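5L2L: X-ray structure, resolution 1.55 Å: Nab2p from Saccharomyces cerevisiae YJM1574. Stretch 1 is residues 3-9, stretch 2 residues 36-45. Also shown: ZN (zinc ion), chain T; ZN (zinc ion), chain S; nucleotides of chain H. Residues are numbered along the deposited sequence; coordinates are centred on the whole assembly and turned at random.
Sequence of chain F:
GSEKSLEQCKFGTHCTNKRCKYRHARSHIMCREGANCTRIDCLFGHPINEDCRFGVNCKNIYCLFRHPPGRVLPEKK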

# COMPACT_ATOMS: atom_id res chain seq x y z
N GLU F 3 -18.63 -4.07 -16.40
CA GLU F 3 -18.54 -3.15 -15.28
C GLU F 3 -17.39 -2.16 -15.41
O GLU F 3 -17.35 -1.16 -14.66
N LYS F 4 -16.43 -2.42 -16.29
CA LYS F 4 -15.24 -1.58 -16.38
C LYS F 4 -15.60 -0.21 -16.94
O LYS F 4 -16.43 -0.09 -17.84
N SER F 5 -14.95 0.83 -16.40
CA SER F 5 -15.17 2.21 -16.82
C SER F 5 -13.94 2.79 -17.51
O SER F 5 -12.80 2.47 -17.17
N LEU F 6 -14.19 3.67 -18.50
CA LEU F 6 -13.11 4.43 -19.13
C LEU F 6 -12.55 5.54 -18.24
O LEU F 6 -11.46 6.05 -18.51
N GLU F 7 -13.26 5.94 -17.19
CA GLU F 7 -12.74 6.98 -16.31
C GLU F 7 -11.41 6.56 -15.70
O GLU F 7 -11.20 5.39 -15.37
N GLN F 8 -10.52 7.54 -15.55
CA GLN F 8 -9.16 7.28 -15.07
C GLN F 8 -9.09 7.09 -13.55
O GLN F 8 -9.58 7.93 -12.80
N CYS F 9 -8.45 6.00 -13.11
CA CYS F 9 -8.16 5.82 -11.68
C CYS F 9 -7.15 6.86 -11.21
O CYS F 9 -6.07 6.98 -11.77
N ASN F 36 -10.79 11.39 -25.39
CA ASN F 36 -11.59 10.68 -26.37
C ASN F 36 -11.15 9.23 -26.58
O ASN F 36 -11.75 8.53 -27.41
N CYS F 37 -10.14 8.76 -25.85
CA CYS F 37 -9.68 7.37 -25.99
C CYS F 37 -10.73 6.40 -25.45
O CYS F 37 -11.18 6.54 -24.30
N THR F 38 -11.10 5.40 -26.26
CA THR F 38 -12.09 4.40 -25.85
C THR F 38 -11.52 2.99 -25.69
O THR F 38 -12.29 2.03 -25.58
N ARG F 39 -10.19 2.82 -25.66
CA ARG F 39 -9.58 1.51 -25.46
C ARG F 39 -9.55 1.18 -23.97
O ARG F 39 -8.87 1.85 -23.19
N ILE F 40 -10.25 0.11 -23.56
CA ILE F 40 -10.53 -0.05 -22.13
C ILE F 40 -9.26 -0.42 -21.33
O ILE F 40 -9.14 -0.06 -20.14
N ASP F 41 -8.28 -1.08 -21.95
CA ASP F 41 -7.04 -1.44 -21.28
C ASP F 41 -5.86 -0.52 -21.64
O ASP F 41 -4.70 -0.88 -21.40
N CYS F 42 -6.13 0.67 -22.19
CA CYS F 42 -5.05 1.59 -22.56
C CYS F 42 -4.18 1.93 -21.34
O CYS F 42 -4.70 2.26 -20.27
N LEU F 43 -2.86 1.86 -21.51
CA LEU F 43 -1.93 2.09 -20.41
C LEU F 43 -1.38 3.51 -20.33
O LEU F 43 -0.62 3.81 -19.40
N PHE F 44 -1.74 4.38 -21.27
CA PHE F 44 -1.25 5.75 -21.29
C PHE F 44 -2.16 6.66 -20.46
O PHE F 44 -3.27 6.30 -20.09
N GLY F 45 -1.66 7.86 -20.14
CA GLY F 45 -2.39 8.76 -19.24
C GLY F 45 -3.54 9.50 -19.93
O GLY F 45 -3.41 9.97 -21.07

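Two irregular loops meet here over a small area, about 292 Å² counting both sides, and no hydrogen bond runs directly between them. The contact rests on one leucine and one isoleucine, with a water bridging farther along, while stretch 2 also carries a zinc site and polar links of its own.

N36 opens stretch 2 out of reach of its neighbour. C37 follows, its CA-to-CB bond running sideways to stretch 1 and its side chain in the t rotamer, with SG 2.4 Å from ZN of chain T. What it offers across the contact is backbone: L6 CD2 lies 4.0 Å from C37 O. The same sulfur also receives a weak hydrogen bond from the backbone, R39 N to C37 SG at 3.7 Å, linking the start of the next turn to the metal site.

T38 directs its CA-to-CB bond away from stretch 1, yet it still lines the leucine's seat. L6 CD2 comes within 3.7 Å of T38 C, and the nearest side-chain atoms, L6 CD1 and T38 CG2, are 4.2 Å apart. L6, with chi1 m and chi2 t, starts out sideways and ends closer, so its CD2 methyl reaches the backbone of C37 and T38.

R39 begins a type I turn closed by the hydrogen bond from C42 N to R39 O, 3.1 Å. Its carbonyl also borders the leucine, L6 CD2 to R39 O at 4.1 Å. Its CA-to-CB bond points away, all three of chi1 to chi3 being t, and the side chain meets the RNA instead: one face of the guanidinium lies over nucleotide 10 of chain H, an adenosine, with R39 NH1 3.5 Å from that nucleotide's N3.

I40 is the turn's main side-chain contribution to the contact. Its CA-to-CB bond runs sideways, and the t, p rotamer brings the end nearer stretch 1, where I40 CD1 packs 3.8 Å from L6 CD2 and 3.6 Å from S5 O. K4, whose CA-to-CB bond points toward stretch 2, adds a flank, K4 CB lying 4.0 Å from I40 CG1, before the m, m, t, t chain leads its amine away. S5 has its CA-to-CB bond pointing away, and S5 OG accepts a hydrogen bond from E7 N at 3.0 Å.

D41, chi1 p, pairs with the arginine through a salt bridge, R39 NE to D41 OD1 at 2.8 Å, supported by R39 NH2 to D41 OD2 at 3.2 Å. D41 O accepts from N6 of the same adenosine at 3.1 Å.

C42 SG, again t, binds ZN of chain T at 2.3 Å. L43 N donates to N1 of that adenosine at 3.2 Å, so backbone reads the base edge. F44, its CA-to-CB bond pointing away, lays one ring face over adenosine 11 and meets adenosine 10 near its edge.

Its carbonyl takes part through water. Water 1 donates to F44 O at 2.7 Å and C42 O at 2.8 Å and accepts from Q8 NE2 at 3.0 Å, making the bridge that Q8 NE2, 4.3 Å from F44 O, does not make directly. Q8 is t, p; its CA-to-CB bond runs sideways and its end comes nearer. G45 closes the stretch without a side chain.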

# COMPACT_ATOMS: atom_id res chain seq x y z
CB GLU F 3 -18.38 -3.92 -13.96
CG GLU F 3 -19.67 -4.35 -13.30
CD GLU F 3 -19.43 -5.36 -12.19
OE1 GLU F 3 -18.97 -6.49 -12.49
OE2 GLU F 3 -19.68 -5.01 -11.01
CB LYS F 4 -14.18 -2.25 -17.26
CG LYS F 4 -13.70 -3.62 -16.79
CD LYS F 4 -12.84 -3.52 -15.55
CE LYS F 4 -12.18 -4.85 -15.23
NZ LYS F 4 -11.44 -4.83 -13.92
CB SER F 5 -15.53 3.10 -15.62
OG SER F 5 -15.58 4.48 -15.99
CB LEU F 6 -13.60 5.02 -20.46
CG LEU F 6 -13.83 4.05 -21.61
CD1 LEU F 6 -14.54 4.74 -22.76
CD2 LEU F 6 -12.53 3.44 -22.11
CB GLU F 7 -13.75 7.28 -15.21
CG GLU F 7 -14.96 8.03 -15.70
CD GLU F 7 -15.56 8.91 -14.62
OE1 GLU F 7 -16.04 8.37 -13.61
OE2 GLU F 7 -15.51 10.16 -14.79
CB GLN F 8 -8.26 8.46 -15.46
CG GLN F 8 -6.79 8.12 -15.43
CD GLN F 8 -6.42 7.20 -16.58
OE1 GLN F 8 -7.07 7.20 -17.63
NE2 GLN F 8 -5.40 6.39 -16.39
CB CYS F 9 -7.58 4.43 -11.41
SG CYS F 9 -7.28 4.16 -9.62
CB ASN F 36 -11.55 11.44 -27.70
CG ASN F 36 -12.19 12.80 -27.59
OD1 ASN F 36 -13.20 12.97 -26.91
ND2 ASN F 36 -11.59 13.80 -28.24
CB CYS F 37 -8.36 7.17 -25.24
SG CYS F 37 -7.69 5.49 -25.41
CB THR F 38 -13.25 4.35 -26.84
OG1 THR F 38 -12.75 4.11 -28.16
CG2 THR F 38 -14.03 5.64 -26.84
CB ARG F 39 -8.17 1.47 -26.05
CG ARG F 39 -7.45 0.15 -25.76
CD ARG F 39 -6.09 0.00 -26.44
NE ARG F 39 -5.47 -1.24 -25.99
CZ ARG F 39 -4.41 -1.84 -26.54
NH1 ARG F 39 -3.80 -1.33 -27.61
NH2 ARG F 39 -3.99 -2.97 -26.01
CB ILE F 40 -11.68 -1.06 -21.93
CG1 ILE F 40 -12.19 -1.05 -20.48
CG2 ILE F 40 -11.24 -2.46 -22.33
CD1 ILE F 40 -12.81 0.30 -20.03
CB ASP F 41 -6.67 -2.89 -21.59
CG ASP F 41 -6.31 -3.09 -23.05
OD1 ASP F 41 -6.90 -2.41 -23.92
OD2 ASP F 41 -5.42 -3.93 -23.34
CB CYS F 42 -5.63 2.87 -23.17
SG CYS F 42 -4.39 4.03 -23.83
CB LEU F 43 -0.76 1.09 -20.49
CG LEU F 43 0.20 1.06 -21.68
CD1 LEU F 43 1.22 2.23 -21.64
CD2 LEU F 43 0.93 -0.28 -21.68
CB PHE F 44 -1.13 6.23 -22.74
CG PHE F 44 -0.08 5.46 -23.53
CD1 PHE F 44 1.25 5.84 -23.49
CD2 PHE F 44 -0.43 4.33 -24.26
CE1 PHE F 44 2.23 5.11 -24.18
CE2 PHE F 44 0.54 3.61 -24.94
CZ PHE F 44 1.86 4.01 -24.91
ZN ZN T . -5.65 5.95 -24.33
ZN ZN S . -7.75 1.87 -9.31
P A H 10 4.06 -3.95 -28.35
OP1 A H 10 3.81 -5.39 -28.14
OP2 A H 10 5.23 -3.53 -29.16
O5' A H 10 2.74 -3.30 -28.95
C5' A H 10 2.74 -2.59 -30.18
C4' A H 10 1.95 -1.31 -30.09
O4' A H 10 0.83 -1.51 -29.18
C3' A H 10 2.72 -0.11 -29.56
O3' A H 10 2.24 1.09 -30.20
C2' A H 10 2.33 -0.08 -28.09
O2' A H 10 2.48 1.17 -27.46
C1' A H 10 0.87 -0.51 -28.17
N9 A H 10 0.30 -1.05 -26.93
C8 A H 10 0.59 -2.23 -26.31
N7 A H 10 -0.08 -2.45 -25.21
C5 A H 10 -0.88 -1.32 -25.06
C6 A H 10 -1.85 -0.95 -24.10
N6 A H 10 -2.18 -1.68 -23.03
N1 A H 10 -2.47 0.24 -24.27
C2 A H 10 -2.15 0.98 -25.34
N3 A H 10 -1.28 0.73 -26.32
C4 A H 10 -0.67 -0.45 -26.12
P A H 11 3.12 1.83 -31.33
OP1 A H 11 2.26 2.83 -32.00
OP2 A H 11 3.84 0.79 -32.10
O5' A H 11 4.22 2.64 -30.50
C5' A H 11 5.01 3.64 -31.12
C4' A H 11 5.39 4.72 -30.13
O4' A H 11 4.19 5.45 -29.75
C3' A H 11 6.00 4.21 -28.84
O3' A H 11 6.90 5.19 -28.32
C2' A H 11 4.78 4.08 -27.93
O2' A H 11 5.07 4.08 -26.55
C1' A H 11 3.96 5.29 -28.35
N9 A H 11 2.51 5.17 -28.16
C8 A H 11 1.69 4.11 -28.48
N7 A H 11 0.42 4.31 -28.24
C5 A H 11 0.39 5.60 -27.73
C6 A H 11 -0.67 6.42 -27.28
N6 A H 11 -1.95 6.04 -27.24
N1 A H 11 -0.36 7.66 -26.84
C2 A H 11 0.92 8.05 -26.87
N3 A H 11 2.00 7.38 -27.26
C4 A H 11 1.66 6.15 -27.70
O HOH W 1 -4.72 4.53 -18.61